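Local coordinates for cystathionine gamma-lyase (PDB 1N8P), which is a pyridoxal-5'-phosphate-dependent enzyme of the Cys/Met metabolism family, built on an aminotransferase-like fold, at residues Ser340-Pro345 against Asp366-Ser371; Ala280-Gly285 against Met307-Ile312; Ala268-Ala273 against Asp383-Leu388; Asp172-Val177 against Ala194-His199. All coordinates share one frame; numbering follows the deposited sequence.

Contact 1 of 4, residues Ser340-Pro345 against Asp366-Ser371; sequences SLLEVP and DLVRIS
Leu341, Leu342 and Glu343 pair antiparallel with Ser371, Ile370 and Arg369, a buried strand-to-strand contact inside the C-terminal sheet. Two pairs are hydrogen-bonded on both sides. Leu341 N reaches Ser371 O at 2.9 Å and Ser371 N returns to Leu341 O at 2.7 Å, while Glu343 and Arg369 exchange N-H and C=O in both directions. Between them Leu342 and Ile370 form a non-hydrogen-bonded pair, with Leu342 CB against Ile370 CG2 on the face they share.

The opposite face carries the charges. With CG anti to the backbone N (chi1 166°), Glu343 bends at its second torsion and brings OE1 to 3.0 Å from Arg369 NH1. The oxygen stands well out of the guanidinium plane, so this salt bridge rests on charge, with no N-H aimed at it. Direct bonds come from outside: Arg369 NE is hydrogen-bonded to Asn149 OD1, and Thr349 OG1 binds Glu343 OE2. The Arg369 side chain lies about 6 Å from bound pyridoxal-5'-phosphate. Beyond the strand, Pro345 CG meets Leu367 CD2 at 3.6 Å.

Strand 307-312 flanks strand 367-371 on its other edge, and strand 330-331 flanks 341-343; helix 316-325 receives Leu342 and Val368, and helix 377-392 receives Ile370.

Contact 2 of 4, residues Ala280-Gly285 against Met307-Ile312; sequences AVNYPG and MISFRI
Val281 faces Phe310 and Asn282 faces Ser309 across two antiparallel strands whose axes approach to 4.4 Å. The backbone bonds differ in quality. Arg311 N donates to Ala280 O at 3.0 Å in a nearly straight bond (167°). Asn282 is the hydrogen-bonded partner of Ser309: its N donates to Ser309 O, whereas the return bond from Ser309 N to Asn282 O is weak, bent to 130° at the hydrogen.

Polar side chains add one further link. Asn282 CG sits anti to the carbonyl carbon (chi1 -53°), and Asn282 ND2 makes a weak hydrogen bond to Ser309 OG at 3.3 Å; the same hydroxyl also makes a weak bond with Pro150 O. The guanidinium of Arg311 is engaged elsewhere, in a salt bridge with Asp366.

Apolar contacts are spread over the length of the pair. Val281 CG2 lies 3.9 Å from Phe310 CB, and the two side chains pass at a slant. At one end Ala280 CB touches the aliphatic part of Arg311, 3.5 Å from its CD. At the other, Tyr283 CD1 packs on Ile308 CG1 at 3.7 Å, and Met307 O lies in the ring plane, at the edge near CD1. Tyr283 OH is hydrogen-bonded to Gly305 O.

Helix 253-271 packs against Val281, Tyr283 and Ile308, and strand 278-282 is the outermost of its sheet within this chain: a helix-backed antiparallel edge pair, as in the small C-terminal domain of fold-type I PLP enzymes.

Contact 3 of 4, residues Ala268-Ala273 against Asp383-Leu388; sequences AEFLAA and DIKQAL
Phe270 and Leu271, at the end of helix 253-271, meet Ile384, Lys385 and Leu388 of helix 377-392. The Phe270 ring turns its outer carbons to the methylenes of Lys385: Phe270 CZ lies 3.3 Å from Lys385 CG, and Phe270 CE1 3.5 Å from Lys385 CE. These contacts follow from the extended lysine chain, which runs obliquely past the ring. Phe270 CE2 also reaches Leu388 CD1 at 4.1 Å, the two side chains lying alongside and pointing opposite ways. Beside them Leu271 CD2 lies 3.9 Å from Ile384 CG2, these chains roughly perpendicular, and touches Leu388 CD1 as well.

The CB of Phe270 points toward the other helix, and CG anti to the backbone N (chi1 170°) sets the ring beside Lys385. The helical backbone is lost at Ala272. Lys385 NZ is held by a salt bridge to Glu382, within its own helix. Further out, Phe322 of helix 316-325 packs on Ile384 and Leu388, while Leu271 rests on Phe310, Val278 and Val281 of the sheet.

No hydrogen bond joins the two segments, which implies that van der Waals packing holds these helix turns together, with the lysine serving through its hydrocarbon chain while its charge is paired elsewhere.

Contact 4 of 4, residues Asp172-Val177 against Ala194-His199; sequences DVILVV and ADIVVH
Val176, Ile196 and Val198 form the tightly packed part of this contact between parallel neighbours, strands 174-177 and 196-199, which run at 29° to each other. On the face shared by these residues, Val176 spreads its two methyls between the partners. CG1, anti to the backbone N (chi1 177°), meets Val198 CG2 at 3.5 Å, and CG2 lies 3.8 Å from Ile196 CB. The backbone here is regular: Val177 N donates to Ile196 O at 2.9 Å, and Val177 O accepts from Val198 N at 3.0 Å. Val177 and Val197 point to the other face, where Val177 CG2 makes a distant contact with Ala194 CB.

Toward the starts of the strands the packing thins, and Ile174, Ala194 and Asp195 are partly exposed. Ile174 CD1 comes no nearer to Ile196 CD1 than 4.2 Å, and polar groups take over. Asp195 OD2 accepts from Leu175 N at 2.7 Å, using its anti lone pair. In return Leu175 O takes two donors, Asp195 N and Ile196 N, so that one carbonyl is gripped twice where strand 196-199 begins.

Strands 139-144 and 214-218 flank the pair, and helix 157-167 packs on Leu175 and Val177. The two strands belong to a beta-alpha-beta unit of the sheet; Asp178 and Ser200, which line the pyridoxal-5'-phosphate pocket, follow directly. The chemistry thus divides along the strands: branched aliphatic side chains fill the buried part, with the Val198 side chain about 7 Å from the bound cofactor, while at the outer end a carboxylate, probably ionised, supplies the acceptor for a backbone N-H.

Overall arrangement
Contacts 1, 2 and 3 adjoin in the C-terminal part of the chain, whereas contact 4 belongs to the other sheet, its centre about 28 Å from that of contact 1. Contacts 1 and 2 share a sheet, strands 367-371 and 307-312 being neighbours, and the Asp366-Arg311 salt bridge ties them. Contact 1 is wholly buried; contact 2, at the sheet edge, only partly. Contact 4 is buried and nearest the chain's centre (about 13 Å between centres), contact 3 buried but farthest from it (about 26 Å). Contact 3 joins two helices and, unlike the strand pairs, lacks hydrogen bonds across it. Contact 4 is parallel, contacts 1 and 2 antiparallel, and contact 1 alone has an internal salt bridge.

Contact 1 of 4, residues Ser340-Pro345 against Asp366-Ser371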
loop_
_atom_site.group_PDB
_atom_site.type_symbol
_atom_site.label_atom_id
_atom_site.label_comp_id
_atom_site.label_asym_id
_atom_site.label_seq_id
_atom_site.Cartn_x
_atom_site.Cartn_y
_atom_site.Cartn_z
ATOM N N SER A 340 17.036 6.975 -15.936
ATOM C CA SER A 340 18.399 6.637 -16.344
ATOM C C SER A 340 19.372 6.316 -15.206
ATOM O O SER A 340 19.332 6.922 -14.140
ATOM C CB SER A 340 18.974 7.776 -17.176
ATOM O OG SER A 340 18.189 7.977 -18.330
ATOM N N LEU A 341 20.247 5.346 -15.449
ATOM C CA LEU A 341 21.247 4.953 -14.465
ATOM C C LEU A 341 22.572 4.601 -15.127
ATOM O O LEU A 341 22.625 4.284 -16.299
ATOM C CB LEU A 341 20.754 3.762 -13.647
ATOM C CG LEU A 341 19.463 4.003 -12.856
ATOM C CD1 LEU A 341 19.246 2.824 -11.923
ATOM C CD2 LEU A 341 19.539 5.291 -12.049
ATOM N N LEU A 342 23.661 4.691 -14.392
ATOM C CA LEU A 342 24.926 4.323 -14.987
ATOM C C LEU A 342 25.804 3.701 -13.909
ATOM O O LEU A 342 25.746 4.064 -12.743
ATOM C CB LEU A 342 25.563 5.526 -15.678
ATOM C CG LEU A 342 26.595 6.399 -15.000
ATOM C CD1 LEU A 342 27.040 7.428 -15.998
ATOM C CD2 LEU A 342 26.025 7.053 -13.769
ATOM N N GLU A 343 26.589 2.715 -14.305
ATOM C CA GLU A 343 27.428 2.000 -13.354
ATOM C C GLU A 343 28.744 1.564 -14.000
ATOM O O GLU A 343 28.882 1.589 -15.224
ATOM C CB GLU A 343 26.622 0.798 -12.830
ATOM C CG GLU A 343 27.382 -0.242 -12.092
ATOM C CD GLU A 343 27.446 -1.544 -12.859
ATOM O OE1 GLU A 343 27.479 -1.520 -14.106
ATOM O OE2 GLU A 343 27.485 -2.601 -12.208
ATOM N N VAL A 344 29.717 1.203 -13.171
ATOM C CA VAL A 344 31.022 0.740 -13.646
ATOM C C VAL A 344 31.168 -0.688 -13.154
ATOM O O VAL A 344 31.749 -0.923 -12.107
ATOM C CB VAL A 344 32.168 1.572 -13.047
ATOM C CG1 VAL A 344 33.501 1.006 -13.496
ATOM C CG2 VAL A 344 32.026 3.031 -13.459
ATOM N N PRO A 345 30.653 -1.659 -13.911
ATOM C CA PRO A 345 30.732 -3.061 -13.513
ATOM C C PRO A 345 31.939 -3.471 -12.695
ATOM O O PRO A 345 31.809 -4.178 -11.702
ATOM C CB PRO A 345 30.639 -3.807 -14.846
ATOM C CG PRO A 345 30.955 -2.759 -15.880
ATOM C CD PRO A 345 30.288 -1.560 -15.328
ATOM N N ASP A 366 38.058 0.157 -17.491
ATOM C CA ASP A 366 37.728 1.509 -17.951
ATOM C C ASP A 366 36.420 1.523 -18.732
ATOM O O ASP A 366 36.214 2.352 -19.604
ATOM C CB ASP A 366 38.887 2.116 -18.782
ATOM C CG ASP A 366 39.261 1.279 -20.024
ATOM O OD1 ASP A 366 39.321 0.040 -19.917
ATOM O OD2 ASP A 366 39.524 1.860 -21.103
ATOM N N LEU A 367 35.529 0.607 -18.372
ATOM C CA LEU A 367 34.223 0.461 -19.015
ATOM C C LEU A 367 33.027 1.058 -18.261
ATOM O O LEU A 367 32.780 0.727 -17.107
ATOM C CB LEU A 367 33.934 -1.010 -19.212
ATOM C CG LEU A 367 32.598 -1.336 -19.850
ATOM C CD1 LEU A 367 32.789 -1.418 -21.366
ATOM C CD2 LEU A 367 32.085 -2.646 -19.277
ATOM N N VAL A 368 32.274 1.924 -18.926
ATOM C CA VAL A 368 31.091 2.518 -18.319
ATOM C C VAL A 368 29.832 1.858 -18.905
ATOM O O VAL A 368 29.658 1.777 -20.131
ATOM C CB VAL A 368 31.018 4.042 -18.577
ATOM C CG1 VAL A 368 29.653 4.573 -18.185
ATOM C CG2 VAL A 368 32.090 4.751 -17.787
ATOM N N ARG A 369 28.968 1.369 -18.025
ATOM C CA ARG A 369 27.724 0.743 -18.441
ATOM C C ARG A 369 26.535 1.627 -18.050
ATOM O O ARG A 369 26.403 2.042 -16.889
ATOM C CB ARG A 369 27.602 -0.616 -17.793
ATOM C CG ARG A 369 26.220 -1.221 -17.804
ATOM C CD ARG A 369 26.332 -2.540 -17.125
ATOM N NE ARG A 369 25.134 -3.050 -16.465
ATOM C CZ ARG A 369 24.413 -2.396 -15.564
ATOM N NH1 ARG A 369 24.733 -1.158 -15.208
ATOM N NH2 ARG A 369 23.415 -3.024 -14.958
ATOM N N ILE A 370 25.682 1.925 -19.025
ATOM C CA ILE A 370 24.520 2.776 -18.794
ATOM C C ILE A 370 23.161 2.178 -19.162
ATOM O O ILE A 370 22.987 1.504 -20.176
ATOM C CB ILE A 370 24.677 4.147 -19.491
ATOM C CG1 ILE A 370 24.907 3.968 -20.973
ATOM C CG2 ILE A 370 25.887 4.862 -18.938
ATOM C CD1 ILE A 370 25.223 5.261 -21.668
ATOM N N SER A 371 22.211 2.444 -18.276
ATOM C CA SER A 371 20.822 2.011 -18.347
ATOM C C SER A 371 19.967 3.224 -18.790
ATOM O O SER A 371 19.587 4.064 -17.963
ATOM C CB SER A 371 20.411 1.546 -16.944
ATOM O OG SER A 371 19.155 0.920 -16.911
#

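Contact 2 of 4, residues Ala280-Gly285 against Met307-Ile312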
loop_
_atom_site.group_PDB
_atom_site.type_symbol
_atom_site.label_atom_id
_atom_site.label_comp_id
_atom_site.label_asym_id
_atom_site.label_seq_id
_atom_site.Cartn_x
_atom_site.Cartn_y
_atom_site.Cartn_z
ATOM N N ALA A 280 35.738 1.902 -27.342
ATOM C CA ALA A 280 34.750 0.971 -27.878
ATOM C C ALA A 280 33.374 1.281 -27.288
ATOM O O ALA A 280 33.263 1.993 -26.294
ATOM C CB ALA A 280 35.137 -0.462 -27.567
ATOM N N VAL A 281 32.345 0.732 -27.924
ATOM C CA VAL A 281 30.963 0.908 -27.543
ATOM C C VAL A 281 30.233 -0.406 -27.758
ATOM O O VAL A 281 30.394 -1.043 -28.791
ATOM C CB VAL A 281 30.294 1.986 -28.417
ATOM C CG1 VAL A 281 28.818 2.096 -28.099
ATOM C CG2 VAL A 281 30.971 3.329 -28.185
ATOM N N ASN A 282 29.422 -0.812 -26.784
ATOM C CA ASN A 282 28.657 -2.044 -26.913
ATOM C C ASN A 282 27.149 -1.784 -26.918
ATOM O O ASN A 282 26.603 -1.294 -25.947
ATOM C CB ASN A 282 28.964 -3.015 -25.766
ATOM C CG ASN A 282 30.435 -3.278 -25.584
ATOM O OD1 ASN A 282 31.131 -3.683 -26.506
ATOM N ND2 ASN A 282 30.913 -3.069 -24.380
ATOM N N TYR A 283 26.475 -2.127 -28.005
ATOM C CA TYR A 283 25.027 -1.965 -28.099
ATOM C C TYR A 283 24.571 -2.909 -29.205
ATOM O O TYR A 283 24.926 -2.733 -30.360
ATOM C CB TYR A 283 24.659 -0.512 -28.445
ATOM C CG TYR A 283 23.163 -0.258 -28.398
ATOM C CD1 TYR A 283 22.433 -0.530 -27.238
ATOM C CD2 TYR A 283 22.469 0.197 -29.518
ATOM C CE1 TYR A 283 21.055 -0.369 -27.189
ATOM C CE2 TYR A 283 21.089 0.370 -29.480
ATOM C CZ TYR A 283 20.388 0.079 -28.310
ATOM O OH TYR A 283 19.013 0.199 -28.261
ATOM N N PRO A 284 23.791 -3.933 -28.863
ATOM C CA PRO A 284 23.292 -4.919 -29.834
ATOM C C PRO A 284 22.504 -4.353 -31.022
ATOM O O PRO A 284 22.169 -5.087 -31.955
ATOM C CB PRO A 284 22.435 -5.851 -28.972
ATOM C CG PRO A 284 23.083 -5.794 -27.619
ATOM C CD PRO A 284 23.393 -4.294 -27.493
ATOM N N GLY A 285 22.215 -3.054 -30.989
ATOM C CA GLY A 285 21.460 -2.428 -32.056
ATOM C C GLY A 285 22.308 -1.770 -33.129
ATOM O O GLY A 285 21.801 -1.219 -34.125
ATOM N N MET A 307 20.348 -0.892 -22.489
ATOM C CA MET A 307 21.676 -0.955 -21.886
ATOM C C MET A 307 22.757 -0.790 -22.952
ATOM O O MET A 307 22.798 -1.524 -23.948
ATOM C CB MET A 307 21.905 -2.309 -21.198
ATOM C CG MET A 307 20.784 -2.805 -20.294
ATOM S SD MET A 307 20.534 -1.862 -18.792
ATOM C CE MET A 307 22.062 -2.225 -17.870
ATOM N N ILE A 308 23.630 0.183 -22.734
ATOM C CA ILE A 308 24.734 0.448 -23.641
ATOM C C ILE A 308 25.899 0.139 -22.725
ATOM O O ILE A 308 25.706 -0.022 -21.534
ATOM C CB ILE A 308 24.705 1.941 -24.114
ATOM C CG1 ILE A 308 23.462 2.159 -24.975
ATOM C CG2 ILE A 308 25.964 2.315 -24.912
ATOM C CD1 ILE A 308 23.146 3.587 -25.250
ATOM N N SER A 309 27.090 0.003 -23.269
ATOM C CA SER A 309 28.264 -0.287 -22.462
ATOM C C SER A 309 29.355 0.301 -23.328
ATOM O O SER A 309 29.318 0.158 -24.551
ATOM C CB SER A 309 28.409 -1.793 -22.308
ATOM O OG SER A 309 29.543 -2.154 -21.559
ATOM N N PHE A 310 30.301 1.010 -22.730
ATOM C CA PHE A 310 31.330 1.603 -23.561
ATOM C C PHE A 310 32.517 1.922 -22.705
ATOM O O PHE A 310 32.390 1.928 -21.489
ATOM C CB PHE A 310 30.785 2.859 -24.271
ATOM C CG PHE A 310 30.724 4.077 -23.406
ATOM C CD1 PHE A 310 31.713 5.048 -23.489
ATOM C CD2 PHE A 310 29.706 4.240 -22.479
ATOM C CE1 PHE A 310 31.686 6.147 -22.664
ATOM C CE2 PHE A 310 29.680 5.337 -21.657
ATOM C CZ PHE A 310 30.667 6.288 -21.748
ATOM N N ARG A 311 33.669 2.141 -23.338
ATOM C CA ARG A 311 34.908 2.454 -22.627
ATOM C C ARG A 311 35.388 3.786 -23.153
ATOM O O ARG A 311 35.412 3.988 -24.360
ATOM C CB ARG A 311 35.955 1.345 -22.861
ATOM C CG ARG A 311 36.131 0.920 -24.327
ATOM C CD ARG A 311 36.850 -0.447 -24.520
ATOM N NE ARG A 311 38.280 -0.414 -24.221
ATOM C CZ ARG A 311 38.762 -0.443 -22.993
ATOM N NH1 ARG A 311 37.924 -0.520 -21.980
ATOM N NH2 ARG A 311 40.062 -0.353 -22.778
ATOM N N ILE A 312 35.761 4.703 -22.268
ATOM C CA ILE A 312 36.205 6.018 -22.726
ATOM C C ILE A 312 37.696 6.156 -23.064
ATOM O O ILE A 312 38.525 5.399 -22.561
ATOM C CB ILE A 312 35.808 7.104 -21.722
ATOM C CG1 ILE A 312 35.672 6.496 -20.339
ATOM C CG2 ILE A 312 34.496 7.740 -22.127
ATOM C CD1 ILE A 312 35.240 7.499 -19.323
#

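Contact 3 of 4, residues Ala268-Ala273 against Asp383-Leu388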
loop_
_atom_site.group_PDB
_atom_site.type_symbol
_atom_site.label_atom_id
_atom_site.label_comp_id
_atom_site.label_asym_id
_atom_site.label_seq_id
_atom_site.Cartn_x
_atom_site.Cartn_y
_atom_site.Cartn_z
ATOM N N ALA A 268 24.101 5.348 -28.645
ATOM C CA ALA A 268 25.184 4.452 -29.043
ATOM C C ALA A 268 25.814 4.977 -30.344
ATOM O O ALA A 268 27.033 5.038 -30.484
ATOM C CB ALA A 268 24.642 3.068 -29.256
ATOM N N GLU A 269 24.978 5.366 -31.294
ATOM C CA GLU A 269 25.499 5.886 -32.533
ATOM C C GLU A 269 26.374 7.084 -32.197
ATOM O O GLU A 269 27.446 7.266 -32.770
ATOM C CB GLU A 269 24.350 6.262 -33.488
ATOM C CG GLU A 269 23.329 5.167 -33.560
ATOM C CD GLU A 269 22.378 5.249 -34.728
ATOM O OE1 GLU A 269 21.927 6.353 -35.101
ATOM O OE2 GLU A 269 22.058 4.165 -35.253
ATOM N N PHE A 270 25.938 7.891 -31.248
ATOM C CA PHE A 270 26.727 9.050 -30.899
ATOM C C PHE A 270 28.076 8.651 -30.374
ATOM O O PHE A 270 29.089 9.219 -30.748
ATOM C CB PHE A 270 26.050 9.882 -29.835
ATOM C CG PHE A 270 26.932 10.948 -29.279
ATOM C CD1 PHE A 270 27.107 12.142 -29.945
ATOM C CD2 PHE A 270 27.617 10.737 -28.098
ATOM C CE1 PHE A 270 27.948 13.102 -29.437
ATOM C CE2 PHE A 270 28.459 11.696 -27.589
ATOM C CZ PHE A 270 28.624 12.874 -28.255
ATOM N N LEU A 271 28.089 7.691 -29.463
ATOM C CA LEU A 271 29.340 7.215 -28.885
ATOM C C LEU A 271 30.140 6.354 -29.868
ATOM O O LEU A 271 31.282 6.004 -29.594
ATOM C CB LEU A 271 29.048 6.407 -27.639
ATOM C CG LEU A 271 28.394 7.180 -26.514
ATOM C CD1 LEU A 271 27.846 6.213 -25.500
ATOM C CD2 LEU A 271 29.405 8.120 -25.885
ATOM N N ALA A 272 29.532 6.009 -31.004
ATOM C CA ALA A 272 30.185 5.202 -32.024
ATOM C C ALA A 272 30.441 6.042 -33.259
ATOM O O ALA A 272 30.273 5.583 -34.386
ATOM C CB ALA A 272 29.322 4.033 -32.378
ATOM N N ALA A 273 30.842 7.284 -33.047
ATOM C CA ALA A 273 31.126 8.182 -34.140
ATOM C C ALA A 273 32.025 9.218 -33.535
ATOM O O ALA A 273 32.466 10.144 -34.199
ATOM C CB ALA A 273 29.855 8.816 -34.644
ATOM N N ASP A 383 23.417 15.178 -22.407
ATOM C CA ASP A 383 23.989 15.002 -21.089
ATOM C C ASP A 383 25.196 14.034 -21.084
ATOM O O ASP A 383 26.067 14.129 -20.217
ATOM C CB ASP A 383 22.913 14.524 -20.123
ATOM C CG ASP A 383 23.437 14.376 -18.720
ATOM O OD1 ASP A 383 24.028 15.352 -18.217
ATOM O OD2 ASP A 383 23.264 13.297 -18.116
ATOM N N ILE A 384 25.236 13.101 -22.038
ATOM C CA ILE A 384 26.347 12.164 -22.161
ATOM C C ILE A 384 27.532 12.965 -22.707
ATOM O O ILE A 384 28.658 12.803 -22.260
ATOM C CB ILE A 384 26.042 11.057 -23.177
ATOM C CG1 ILE A 384 24.805 10.264 -22.757
ATOM C CG2 ILE A 384 27.242 10.159 -23.310
ATOM C CD1 ILE A 384 25.050 9.324 -21.624
ATOM N N LYS A 385 27.252 13.827 -23.685
ATOM C CA LYS A 385 28.256 14.686 -24.312
ATOM C C LYS A 385 28.914 15.516 -23.230
ATOM O O LYS A 385 30.107 15.414 -22.956
ATOM C CB LYS A 385 27.589 15.620 -25.332
ATOM C CG LYS A 385 26.782 14.885 -26.389
ATOM C CD LYS A 385 26.130 15.820 -27.398
ATOM C CE LYS A 385 25.212 15.037 -28.360
ATOM N NZ LYS A 385 24.483 15.896 -29.362
ATOM N N GLN A 386 28.088 16.342 -22.616
ATOM C CA GLN A 386 28.484 17.221 -21.542
ATOM C C GLN A 386 29.289 16.508 -20.462
ATOM O O GLN A 386 29.952 17.160 -19.659
ATOM C CB GLN A 386 27.219 17.843 -20.950
ATOM C CG GLN A 386 27.388 18.663 -19.689
ATOM C CD GLN A 386 27.590 17.820 -18.461
ATOM O OE1 GLN A 386 27.026 16.730 -18.341
ATOM N NE2 GLN A 386 28.383 18.321 -17.527
ATOM N N ALA A 387 29.256 15.181 -20.433
ATOM C CA ALA A 387 29.988 14.464 -19.395
ATOM C C ALA A 387 31.267 13.810 -19.885
ATOM O O ALA A 387 32.123 13.454 -19.076
ATOM C CB ALA A 387 29.092 13.432 -18.734
ATOM N N LEU A 388 31.397 13.630 -21.198
ATOM C CA LEU A 388 32.615 13.039 -21.734
ATOM C C LEU A 388 33.683 14.072 -21.498
ATOM O O LEU A 388 34.748 13.764 -20.981
ATOM C CB LEU A 388 32.512 12.774 -23.234
ATOM C CG LEU A 388 31.726 11.556 -23.715
ATOM C CD1 LEU A 388 31.782 11.481 -25.248
ATOM C CD2 LEU A 388 32.298 10.309 -23.087
#

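Contact 4 of 4, residues Asp172-Val177 against Ala194-His199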
loop_
_atom_site.group_PDB
_atom_site.type_symbol
_atom_site.label_atom_id
_atom_site.label_comp_id
_atom_site.label_asym_id
_atom_site.label_seq_id
_atom_site.Cartn_x
_atom_site.Cartn_y
_atom_site.Cartn_z
ATOM N N ASP A 172 17.085 -35.203 -21.234
ATOM C CA ASP A 172 16.282 -34.060 -20.792
ATOM C C ASP A 172 17.009 -32.766 -20.410
ATOM O O ASP A 172 16.614 -32.102 -19.450
ATOM C CB ASP A 172 15.406 -34.488 -19.621
ATOM C CG ASP A 172 14.083 -35.040 -20.072
ATOM O OD1 ASP A 172 13.352 -34.304 -20.759
ATOM O OD2 ASP A 172 13.773 -36.201 -19.745
ATOM N N VAL A 173 18.055 -32.397 -21.144
ATOM C CA VAL A 173 18.779 -31.179 -20.827
ATOM C C VAL A 173 17.926 -29.984 -21.203
ATOM O O VAL A 173 17.739 -29.715 -22.380
ATOM C CB VAL A 173 20.124 -31.118 -21.585
ATOM C CG1 VAL A 173 20.755 -29.737 -21.471
ATOM C CG2 VAL A 173 21.068 -32.139 -21.001
ATOM N N ILE A 174 17.395 -29.280 -20.200
ATOM C CA ILE A 174 16.574 -28.098 -20.447
ATOM C C ILE A 174 17.435 -26.842 -20.589
ATOM O O ILE A 174 18.427 -26.657 -19.885
ATOM C CB ILE A 174 15.563 -27.853 -19.302
ATOM C CG1 ILE A 174 16.300 -27.477 -18.018
ATOM C CG2 ILE A 174 14.724 -29.099 -19.072
ATOM C CD1 ILE A 174 15.394 -27.385 -16.831
ATOM N N LEU A 175 17.042 -25.983 -21.509
ATOM C CA LEU A 175 17.741 -24.729 -21.757
ATOM C C LEU A 175 16.949 -23.541 -21.165
ATOM O O LEU A 175 15.783 -23.310 -21.517
ATOM C CB LEU A 175 17.908 -24.530 -23.276
ATOM C CG LEU A 175 18.508 -23.232 -23.801
ATOM C CD1 LEU A 175 19.954 -23.168 -23.403
ATOM C CD2 LEU A 175 18.375 -23.164 -25.295
ATOM N N VAL A 176 17.581 -22.795 -20.265
ATOM C CA VAL A 176 16.920 -21.629 -19.681
ATOM C C VAL A 176 17.579 -20.359 -20.212
ATOM O O VAL A 176 18.802 -20.294 -20.298
ATOM C CB VAL A 176 17.028 -21.623 -18.152
ATOM C CG1 VAL A 176 16.409 -20.390 -17.625
ATOM C CG2 VAL A 176 16.329 -22.838 -17.553
ATOM N N VAL A 177 16.771 -19.368 -20.592
ATOM C CA VAL A 177 17.292 -18.086 -21.089
ATOM C C VAL A 177 16.789 -16.910 -20.254
ATOM O O VAL A 177 15.574 -16.732 -20.096
ATOM C CB VAL A 177 16.916 -17.843 -22.542
ATOM C CG1 VAL A 177 17.348 -16.461 -22.964
ATOM C CG2 VAL A 177 17.604 -18.846 -23.424
ATOM N N ALA A 194 13.876 -22.867 -26.282
ATOM C CA ALA A 194 14.321 -22.543 -24.942
ATOM C C ALA A 194 13.227 -23.216 -24.153
ATOM O O ALA A 194 12.070 -23.187 -24.561
ATOM C CB ALA A 194 14.303 -21.018 -24.719
ATOM N N ASP A 195 13.581 -23.846 -23.048
ATOM C CA ASP A 195 12.581 -24.543 -22.271
ATOM C C ASP A 195 11.997 -23.663 -21.192
ATOM O O ASP A 195 10.847 -23.868 -20.783
ATOM C CB ASP A 195 13.184 -25.810 -21.686
ATOM C CG ASP A 195 13.689 -26.740 -22.753
ATOM O OD1 ASP A 195 12.860 -27.256 -23.524
ATOM O OD2 ASP A 195 14.911 -26.948 -22.831
ATOM N N ILE A 196 12.775 -22.677 -20.750
ATOM C CA ILE A 196 12.303 -21.743 -19.734
ATOM C C ILE A 196 12.871 -20.344 -19.948
ATOM O O ILE A 196 14.043 -20.193 -20.311
ATOM C CB ILE A 196 12.694 -22.175 -18.291
ATOM C CG1 ILE A 196 12.534 -23.669 -18.105
ATOM C CG2 ILE A 196 11.748 -21.559 -17.296
ATOM C CD1 ILE A 196 12.817 -24.117 -16.687
ATOM N N VAL A 197 12.022 -19.335 -19.714
ATOM C CA VAL A 197 12.390 -17.919 -19.803
ATOM C C VAL A 197 12.331 -17.389 -18.400
ATOM O O VAL A 197 11.287 -17.482 -17.758
ATOM C CB VAL A 197 11.385 -17.081 -20.556
ATOM C CG1 VAL A 197 12.093 -16.333 -21.657
ATOM C CG2 VAL A 197 10.269 -17.935 -21.075
ATOM N N VAL A 198 13.439 -16.830 -17.930
ATOM C CA VAL A 198 13.520 -16.259 -16.580
ATOM C C VAL A 198 13.590 -14.727 -16.668
ATOM O O VAL A 198 14.112 -14.181 -17.634
ATOM C CB VAL A 198 14.777 -16.759 -15.848
ATOM C CG1 VAL A 198 14.962 -16.009 -14.584
ATOM C CG2 VAL A 198 14.651 -18.217 -15.541
ATOM N N HIS A 199 13.047 -14.035 -15.679
ATOM C CA HIS A 199 13.094 -12.580 -15.662
ATOM C C HIS A 199 13.212 -12.110 -14.253
ATOM O O HIS A 199 12.713 -12.740 -13.319
ATOM C CB HIS A 199 11.826 -11.943 -16.143
ATOM C CG HIS A 199 11.604 -12.035 -17.611
ATOM N ND1 HIS A 199 12.012 -11.050 -18.480
ATOM C CD2 HIS A 199 10.918 -12.935 -18.352
ATOM C CE1 HIS A 199 11.582 -11.331 -19.694
ATOM N NE2 HIS A 199 10.914 -12.469 -19.644
#